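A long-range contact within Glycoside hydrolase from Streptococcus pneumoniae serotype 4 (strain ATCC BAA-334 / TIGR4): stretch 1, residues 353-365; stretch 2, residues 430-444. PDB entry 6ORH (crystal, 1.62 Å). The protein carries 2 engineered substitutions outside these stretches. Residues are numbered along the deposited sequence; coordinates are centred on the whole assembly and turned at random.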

ATOM      1  N   THR A 353       0.545  -0.155 -31.650  1.00 40.77           N
ATOM      2  CA  THR A 353       1.566   0.599 -32.353  1.00 42.20           C
ATOM      3  C   THR A 353       1.290   2.105 -32.251  1.00 42.22           C
ATOM      4  O   THR A 353       2.037   2.899 -32.819  1.00 39.40           O
ATOM      5  N   SER A 354       0.225   2.502 -31.530  1.00 41.91           N
ATOM      6  CA  SER A 354      -0.125   3.911 -31.397  1.00 36.55           C
ATOM      7  C   SER A 354      -0.067   4.328 -29.930  1.00 35.58           C
ATOM      8  O   SER A 354      -0.434   3.549 -29.049  1.00 39.67           O
ATOM      9  N   SER A 355       0.416   5.557 -29.685  1.00 29.72           N
ATOM     10  CA  SER A 355       0.554   6.086 -28.331  1.00 27.46           C
ATOM     11  C   SER A 355       0.249   7.587 -28.284  1.00 22.56           C
ATOM     12  O   SER A 355       0.213   8.256 -29.319  1.00 22.89           O
ATOM     13  N   TRP A 356       0.052   8.100 -27.058  1.00 19.36           N
ATOM     14  CA  TRP A 356      -0.263   9.491 -26.786  1.00 18.57           C
ATOM     15  C   TRP A 356       0.895  10.110 -26.004  1.00 18.54           C
ATOM     16  O   TRP A 356       1.573   9.403 -25.269  1.00 19.03           O
ATOM     17  N   ALA A 357       1.111  11.405 -26.207  1.00 17.55           N
ATOM     18  CA  ALA A 357       2.102  12.202 -25.490  1.00 17.70           C
ATOM     19  C   ALA A 357       1.624  13.644 -25.475  1.00 19.74           C
ATOM     20  O   ALA A 357       0.812  14.033 -26.324  1.00 19.72           O
ATOM     21  N   SER A 358       2.088  14.424 -24.490  1.00 18.66           N
ATOM     22  CA  SER A 358       1.801  15.849 -24.422  1.00 18.63           C
ATOM     23  C   SER A 358       2.940  16.581 -23.718  1.00 21.36           C
ATOM     24  O   SER A 358       3.424  16.123 -22.678  1.00 20.87           O
ATOM     25  N   ASP A 359       3.332  17.729 -24.280  1.00 21.19           N
ATOM     26  CA  ASP A 359       4.315  18.604 -23.660  1.00 22.65           C
ATOM     27  C   ASP A 359       3.608  19.755 -22.941  1.00 21.03           C
ATOM     28  O   ASP A 359       4.236  20.761 -22.607  1.00 22.03           O
ATOM     29  N   ALA A 360       2.298  19.622 -22.699  1.00 20.47           N
ATOM     30  CA  ALA A 360       1.539  20.663 -22.018  1.00 19.80           C
ATOM     31  C   ALA A 360       1.991  20.777 -20.564  1.00 22.15           C
ATOM     32  O   ALA A 360       2.544  19.822 -20.018  1.00 22.92           O
ATOM     33  N   ASP A 361       1.726  21.928 -19.939  1.00 22.29           N
ATOM     34  CA  ASP A 361       2.031  22.112 -18.523  1.00 22.75           C
ATOM     35  C   ASP A 361       1.180  21.160 -17.684  1.00 21.66           C
ATOM     36  O   ASP A 361      -0.001  20.964 -17.967  1.00 22.68           O
ATOM     37  N   LEU A 362       1.768  20.620 -16.606  1.00 21.90           N
ATOM     38  CA  LEU A 362       0.990  19.798 -15.693  1.00 20.76           C
ATOM     39  C   LEU A 362       0.200  20.705 -14.752  1.00 19.44           C
ATOM     40  O   LEU A 362       0.633  21.834 -14.478  1.00 20.00           O
ATOM     41  N   PRO A 363      -0.987  20.276 -14.265  1.00 20.84           N
ATOM     42  CA  PRO A 363      -1.525  18.939 -14.556  1.00 19.96           C
ATOM     43  C   PRO A 363      -2.111  18.727 -15.952  1.00 21.07           C
ATOM     44  O   PRO A 363      -2.679  19.648 -16.564  1.00 20.30           O
ATOM     45  N   ILE A 364      -1.926  17.504 -16.468  1.00 19.17           N
ATOM     46  CA  ILE A 364      -2.536  17.108 -17.734  1.00 18.26           C
ATOM     47  C   ILE A 364      -3.771  16.256 -17.473  1.00 20.12           C
ATOM     48  O   ILE A 364      -3.724  15.230 -16.787  1.00 17.78           O
ATOM     49  N   GLN A 365      -4.894  16.669 -18.078  1.00 20.07           N
ATOM     50  CA  GLN A 365      -6.148  16.003 -17.812  1.00 20.96           C
ATOM     51  C   GLN A 365      -6.646  15.355 -19.098  1.00 20.98           C
ATOM     52  O   GLN A 365      -6.940  16.070 -20.062  1.00 22.98           O
ATOM     53  N   ARG A 430     -11.728  10.806 -15.797  1.00 16.30           N
ATOM     54  CA  ARG A 430     -10.571  11.655 -16.043  1.00 16.85           C
ATOM     55  C   ARG A 430      -9.330  10.972 -15.482  1.00 16.67           C
ATOM     56  O   ARG A 430      -9.369  10.437 -14.368  1.00 17.95           O
ATOM     57  N   VAL A 431      -8.280  10.960 -16.307  1.00 17.43           N
ATOM     58  CA  VAL A 431      -6.948  10.564 -15.863  1.00 16.60           C
ATOM     59  C   VAL A 431      -6.128  11.846 -15.802  1.00 15.72           C
ATOM     60  O   VAL A 431      -5.966  12.561 -16.805  1.00 16.29           O
ATOM     61  N   VAL A 432      -5.580  12.140 -14.607  1.00 15.56           N
ATOM     62  CA  VAL A 432      -4.872  13.394 -14.419  1.00 15.72           C
ATOM     63  C   VAL A 432      -3.438  13.075 -14.015  1.00 16.25           C
ATOM     64  O   VAL A 432      -3.219  12.517 -12.938  1.00 17.29           O
ATOM     65  N   ILE A 433      -2.494  13.510 -14.856  1.00 15.45           N
ATOM     66  CA  ILE A 433      -1.062  13.368 -14.592  1.00 14.43           C
ATOM     67  C   ILE A 433      -0.589  14.647 -13.895  1.00 16.12           C
ATOM     68  O   ILE A 433      -0.622  15.721 -14.493  1.00 16.14           O
ATOM     69  N   THR A 434      -0.052  14.520 -12.668  1.00 14.60           N
ATOM     70  CA  THR A 434       0.234  15.688 -11.834  1.00 14.70           C
ATOM     71  C   THR A 434       1.731  15.902 -11.620  1.00 14.55           C
ATOM     72  O   THR A 434       2.180  17.002 -11.267  1.00 15.68           O
ATOM     73  N   GLU A 435       2.520  14.842 -11.802  1.00 13.95           N
ATOM     74  CA  GLU A 435       3.970  14.981 -11.710  1.00 14.27           C
ATOM     75  C   GLU A 435       4.647  13.998 -12.666  1.00 13.55           C
ATOM     76  O   GLU A 435       4.215  12.853 -12.777  1.00 13.41           O
ATOM     77  N   SER A 436       5.690  14.444 -13.388  1.00 13.69           N
ATOM     78  CA  SER A 436       6.371  13.606 -14.351  1.00 13.29           C
ATOM     79  C   SER A 436       7.781  14.136 -14.562  1.00 14.15           C
ATOM     80  O   SER A 436       7.983  15.362 -14.593  1.00 15.06           O
ATOM     81  N   GLN A 437       8.744  13.221 -14.697  1.00 13.43           N
ATOM     82  CA  GLN A 437      10.138  13.627 -14.867  1.00 14.89           C
ATOM     83  C   GLN A 437      10.412  14.209 -16.246  1.00 15.84           C
ATOM     84  O   GLN A 437      11.424  14.901 -16.413  1.00 17.18           O
ATOM     85  N   ALA A 438       9.529  13.904 -17.214  1.00 15.00           N
ATOM     86  CA  ALA A 438       9.667  14.382 -18.582  1.00 14.90           C
ATOM     87  C   ALA A 438       8.276  14.366 -19.203  1.00 16.44           C
ATOM     88  O   ALA A 438       7.321  13.932 -18.556  1.00 16.16           O
ATOM     89  N   LEU A 439       8.155  14.869 -20.441  1.00 16.78           N
ATOM     90  CA  LEU A 439       6.811  14.937 -20.990  1.00 16.84           C
ATOM     91  C   LEU A 439       6.204  13.534 -21.011  1.00 16.30           C
ATOM     92  O   LEU A 439       6.863  12.583 -21.418  1.00 16.79           O
ATOM     93  N   PRO A 440       4.955  13.352 -20.519  1.00 16.17           N
ATOM     94  CA  PRO A 440       4.408  12.004 -20.376  1.00 16.73           C
ATOM     95  C   PRO A 440       3.975  11.387 -21.699  1.00 18.20           C
ATOM     96  O   PRO A 440       3.493  12.116 -22.575  1.00 19.40           O
ATOM     97  N   LEU A 441       4.175  10.061 -21.798  1.00 17.08           N
ATOM     98  CA  LEU A 441       3.607   9.217 -22.849  1.00 18.20           C
ATOM     99  C   LEU A 441       2.779   8.123 -22.186  1.00 18.87           C
ATOM    100  O   LEU A 441       3.181   7.539 -21.166  1.00 19.56           O
ATOM    101  N   LEU A 442       1.655   7.773 -22.822  1.00 15.66           N
ATOM    102  CA  LEU A 442       0.921   6.582 -22.424  1.00 15.98           C
ATOM    103  C   LEU A 442       0.552   5.850 -23.709  1.00 17.83           C
ATOM    104  O   LEU A 442       0.267   6.515 -24.715  1.00 18.17           O
ATOM    105  N   THR A 443       0.534   4.514 -23.655  1.00 16.69           N
ATOM    106  CA  THR A 443       0.228   3.713 -24.833  1.00 17.13           C
ATOM    107  C   THR A 443      -1.213   3.215 -24.822  1.00 18.57           C
ATOM    108  O   THR A 443      -1.722   2.795 -25.867  1.00 18.08           O
ATOM    109  N   LYS A 444      -1.867   3.270 -23.669  1.00 17.97           N
ATOM    110  CA  LYS A 444      -3.132   2.577 -23.480  1.00 18.90           C
ATOM    111  C   LYS A 444      -3.771   3.041 -22.173  1.00 19.21           C
ATOM    112  O   LYS A 444      -3.076   3.264 -21.157  1.00 17.93           O
TER

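Two short antiparallel ladders, out of register with each other by one residue, join these stretches, and a few side chains, Pro-440 and Leu-362 among them, pack in the space between the ladders. Trp-356 pairs with Leu-442 in the first ladder and Ile-364 with Ile-433 in the second. Each pair is closed by two backbone hydrogen bonds, Trp-356 N to Leu-442 O at 2.8 Å and Ile-364 O accepting from Ile-433 N at 2.9 Å among them.

All four of these residues point to one face of their ladders. Trp-356, chi1 t with chi2 at 89°, carries its ring back toward stretch 2: CE3 lies 3.9 Å from Leu-442 CB, and CZ3 meets Ile-433 CD1 at 3.9 Å, at the ring edge. The indole thus reaches from its own ladder to a residue of the other. Leu-442, Ile-433 and Ile-364 all adopt m, t. Pro-440 supplies the shared filler, its CG 3.9 Å from Ile-364 CD1 and 4.3 Å from Trp-356 CH2. NE1 of Trp-356 is satisfied elsewhere in the structure.

On the other face of the first ladder, the small Ala-357 receives two leucines: its CB is 3.8 Å from Leu-441 CG and 3.9 Å from Leu-439 CD1. Leu-439 is p, p, while Leu-441 has m with chi2 off-well at 99°.

Leu-362 (m, t) points toward stretch 2 and sets CD1 3.6 Å from Ser-436 N, packing largely against backbone. After a cis peptide bond, Pro-363 places CB 3.8 Å from Val-432 CG1.

Polar side chains add no hydrogen bond across the contact. Extended Gln-365 (t, t) lays NE2 over one face of the Arg-430 guanidinium, 3.3 Å from NE of Arg-430, but both atoms are donors. Every hydrogen bond across the contact is backbone to backbone, while the side chains meet mainly through apolar contacts, with Gln-365 over Arg-430 as the polar exception.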

ATOM      1  CB  THR A 353       1.720   0.100 -33.793  1.00 44.47           C
ATOM      2  OG1 THR A 353       0.654   0.673 -34.552  1.00 42.46           O
ATOM      3  CG2 THR A 353       1.722  -1.410 -33.909  1.00 46.45           C
ATOM      4  CB  SER A 354      -1.454   4.240 -32.036  1.00 37.66           C
ATOM      5  OG  SER A 354      -2.547   3.750 -31.272  1.00 37.63           O
ATOM      6  CB  SER A 355       1.930   5.832 -27.809  1.00 27.70           C
ATOM      7  OG  SER A 355       2.808   6.773 -28.384  1.00 31.36           O
ATOM      8  CB  TRP A 356      -1.568   9.614 -25.978  1.00 18.76           C
ATOM      9  CG  TRP A 356      -1.742  10.943 -25.310  1.00 18.94           C
ATOM     10  CD1 TRP A 356      -2.328  12.066 -25.829  1.00 17.35           C
ATOM     11  CD2 TRP A 356      -1.285  11.318 -23.987  1.00 17.82           C
ATOM     12  NE1 TRP A 356      -2.283  13.105 -24.930  1.00 17.38           N
ATOM     13  CE2 TRP A 356      -1.643  12.672 -23.786  1.00 18.36           C
ATOM     14  CE3 TRP A 356      -0.595  10.648 -22.963  1.00 18.19           C
ATOM     15  CZ2 TRP A 356      -1.348  13.366 -22.609  1.00 19.91           C
ATOM     16  CZ3 TRP A 356      -0.318  11.338 -21.790  1.00 17.72           C
ATOM     17  CH2 TRP A 356      -0.693  12.672 -21.602  1.00 19.46           C
ATOM     18  CB  ALA A 357       3.462  12.088 -26.144  1.00 17.39           C
ATOM     19  CB  SER A 358       0.511  16.121 -23.716  1.00 17.20           C
ATOM     20  OG  SER A 358       0.283  17.527 -23.676  1.00 19.56           O
ATOM     21  CB  ASP A 359       5.325  19.101 -24.704  1.00 24.96           C
ATOM     22  CG  ASP A 359       4.665  19.885 -25.828  1.00 29.41           C
ATOM     23  OD1 ASP A 359       3.417  19.912 -25.870  1.00 29.45           O
ATOM     24  OD2 ASP A 359       5.398  20.434 -26.675  1.00 33.83           O
ATOM     25  CB  ALA A 360       0.060  20.376 -22.070  1.00 21.62           C
ATOM     26  CB  ASP A 361       1.687  23.537 -18.075  1.00 24.70           C
ATOM     27  CG  ASP A 361       2.589  24.612 -18.657  1.00 27.99           C
ATOM     28  OD1 ASP A 361       3.616  24.261 -19.260  1.00 27.04           O
ATOM     29  OD2 ASP A 361       2.249  25.811 -18.488  1.00 33.96           O
ATOM     30  CB  LEU A 362       1.928  18.866 -14.913  1.00 22.10           C
ATOM     31  CG  LEU A 362       2.836  17.924 -15.712  1.00 25.90           C
ATOM     32  CD1 LEU A 362       3.385  16.868 -14.786  1.00 27.13           C
ATOM     33  CD2 LEU A 362       2.123  17.228 -16.850  1.00 27.24           C
ATOM     34  CB  PRO A 363      -2.620  18.766 -13.499  1.00 19.90           C
ATOM     35  CG  PRO A 363      -3.121  20.181 -13.251  1.00 20.08           C
ATOM     36  CD  PRO A 363      -1.887  21.054 -13.390  1.00 18.40           C
ATOM     37  CB  ILE A 364      -1.515  16.431 -18.674  1.00 16.35           C
ATOM     38  CG1 ILE A 364      -0.489  17.419 -19.226  1.00 19.06           C
ATOM     39  CG2 ILE A 364      -2.239  15.696 -19.817  1.00 18.82           C
ATOM     40  CD1 ILE A 364       0.704  16.790 -19.911  1.00 20.89           C
ATOM     41  CB  GLN A 365      -7.158  17.024 -17.293  1.00 21.52           C
ATOM     42  CG  GLN A 365      -8.531  16.424 -17.051  1.00 21.35           C
ATOM     43  CD  GLN A 365      -9.351  17.390 -16.242  1.00 27.87           C
ATOM     44  OE1 GLN A 365      -8.990  17.743 -15.118  1.00 30.91           O
ATOM     45  NE2 GLN A 365     -10.417  17.888 -16.846  1.00 31.42           N
ATOM     46  CB  ARG A 430     -10.693  13.028 -15.372  1.00 17.27           C
ATOM     47  CG  ARG A 430     -11.650  13.958 -16.117  1.00 17.58           C
ATOM     48  CD  ARG A 430     -12.147  15.129 -15.293  1.00 19.93           C
ATOM     49  NE  ARG A 430     -12.965  15.957 -16.194  1.00 21.18           N
ATOM     50  CZ  ARG A 430     -13.568  17.097 -15.842  1.00 23.68           C
ATOM     51  NH1 ARG A 430     -13.430  17.594 -14.620  1.00 22.67           N
ATOM     52  NH2 ARG A 430     -14.289  17.755 -16.734  1.00 23.70           N
ATOM     53  CB  VAL A 431      -6.332   9.494 -16.790  1.00 16.19           C
ATOM     54  CG1 VAL A 431      -4.873   9.191 -16.423  1.00 15.87           C
ATOM     55  CG2 VAL A 431      -7.145   8.205 -16.679  1.00 17.25           C
ATOM     56  CB  VAL A 432      -5.556  14.309 -13.388  1.00 16.99           C
ATOM     57  CG1 VAL A 432      -4.863  15.667 -13.299  1.00 16.22           C
ATOM     58  CG2 VAL A 432      -7.042  14.507 -13.685  1.00 18.70           C
ATOM     59  CB  ILE A 433      -0.264  13.069 -15.877  1.00 15.45           C
ATOM     60  CG1 ILE A 433      -0.753  11.775 -16.550  1.00 17.33           C
ATOM     61  CG2 ILE A 433       1.241  13.026 -15.589  1.00 15.00           C
ATOM     62  CD1 ILE A 433      -0.156  11.550 -17.911  1.00 17.58           C
ATOM     63  CB  THR A 434      -0.552  15.662 -10.516  1.00 16.10           C
ATOM     64  OG1 THR A 434      -0.099  14.557  -9.707  1.00 15.71           O
ATOM     65  CG2 THR A 434      -2.046  15.583 -10.749  1.00 16.46           C
ATOM     66  CB  GLU A 435       4.439  14.725 -10.268  1.00 15.57           C
ATOM     67  CG  GLU A 435       5.886  15.129 -10.103  1.00 17.80           C
ATOM     68  CD  GLU A 435       6.452  14.853  -8.727  1.00 20.93           C
ATOM     69  OE1 GLU A 435       5.821  15.305  -7.751  1.00 24.67           O
ATOM     70  OE2 GLU A 435       7.576  14.270  -8.648  1.00 22.76           O
ATOM     71  CB  SER A 436       5.568  13.522 -15.648  1.00 14.82           C
ATOM     72  OG  SER A 436       6.111  12.587 -16.549  1.00 15.66           O
ATOM     73  CB  GLN A 437      11.093  12.462 -14.626  1.00 15.02           C
ATOM     74  CG  GLN A 437      10.908  11.828 -13.243  1.00 15.26           C
ATOM     75  CD  GLN A 437      12.068  10.910 -12.913  1.00 14.11           C
ATOM     76  OE1 GLN A 437      12.791  10.418 -13.778  1.00 12.98           O
ATOM     77  NE2 GLN A 437      12.302  10.722 -11.615  1.00 16.15           N
ATOM     78  CB  ALA A 438      10.611  13.512 -19.374  1.00 15.98           C
ATOM     79  CB  LEU A 439       6.812  15.629 -22.362  1.00 19.65           C
ATOM     80  CG  LEU A 439       7.299  14.827 -23.563  1.00 20.50           C
ATOM     81  CD1 LEU A 439       6.167  14.005 -24.165  1.00 20.04           C
ATOM     82  CD2 LEU A 439       7.882  15.749 -24.632  1.00 23.00           C
ATOM     83  CB  PRO A 440       3.220  12.148 -19.420  1.00 17.17           C
ATOM     84  CG  PRO A 440       2.864  13.635 -19.435  1.00 19.43           C
ATOM     85  CD  PRO A 440       4.110  14.376 -19.885  1.00 17.71           C
ATOM     86  CB  LEU A 441       4.708   8.555 -23.678  1.00 19.74           C
ATOM     87  CG  LEU A 441       5.612   9.497 -24.466  1.00 22.33           C
ATOM     88  CD1 LEU A 441       6.908   9.699 -23.698  1.00 21.67           C
ATOM     89  CD2 LEU A 441       5.910   8.911 -25.843  1.00 22.32           C
ATOM     90  CB  LEU A 442      -0.362   6.950 -21.676  1.00 16.78           C
ATOM     91  CG  LEU A 442      -0.230   7.554 -20.274  1.00 14.69           C
ATOM     92  CD1 LEU A 442      -1.610   7.976 -19.798  1.00 16.10           C
ATOM     93  CD2 LEU A 442       0.367   6.524 -19.310  1.00 16.69           C
ATOM     94  CB  THR A 443       1.169   2.512 -24.965  1.00 18.09           C
ATOM     95  OG1 THR A 443       0.992   1.601 -23.867  1.00 19.14           O
ATOM     96  CG2 THR A 443       2.618   2.936 -25.077  1.00 19.61           C
ATOM     97  CB  LYS A 444      -2.846   1.078 -23.333  1.00 21.37           C
ATOM     98  CG  LYS A 444      -4.044   0.138 -23.249  1.00 27.97           C
ATOM     99  CD  LYS A 444      -3.490  -1.247 -22.942  1.00 28.70           C
ATOM    100  CE  LYS A 444      -4.471  -2.187 -22.297  1.00 28.92           C
ATOM    101  NZ  LYS A 444      -3.837  -3.496 -22.086  1.00 32.06           N
TER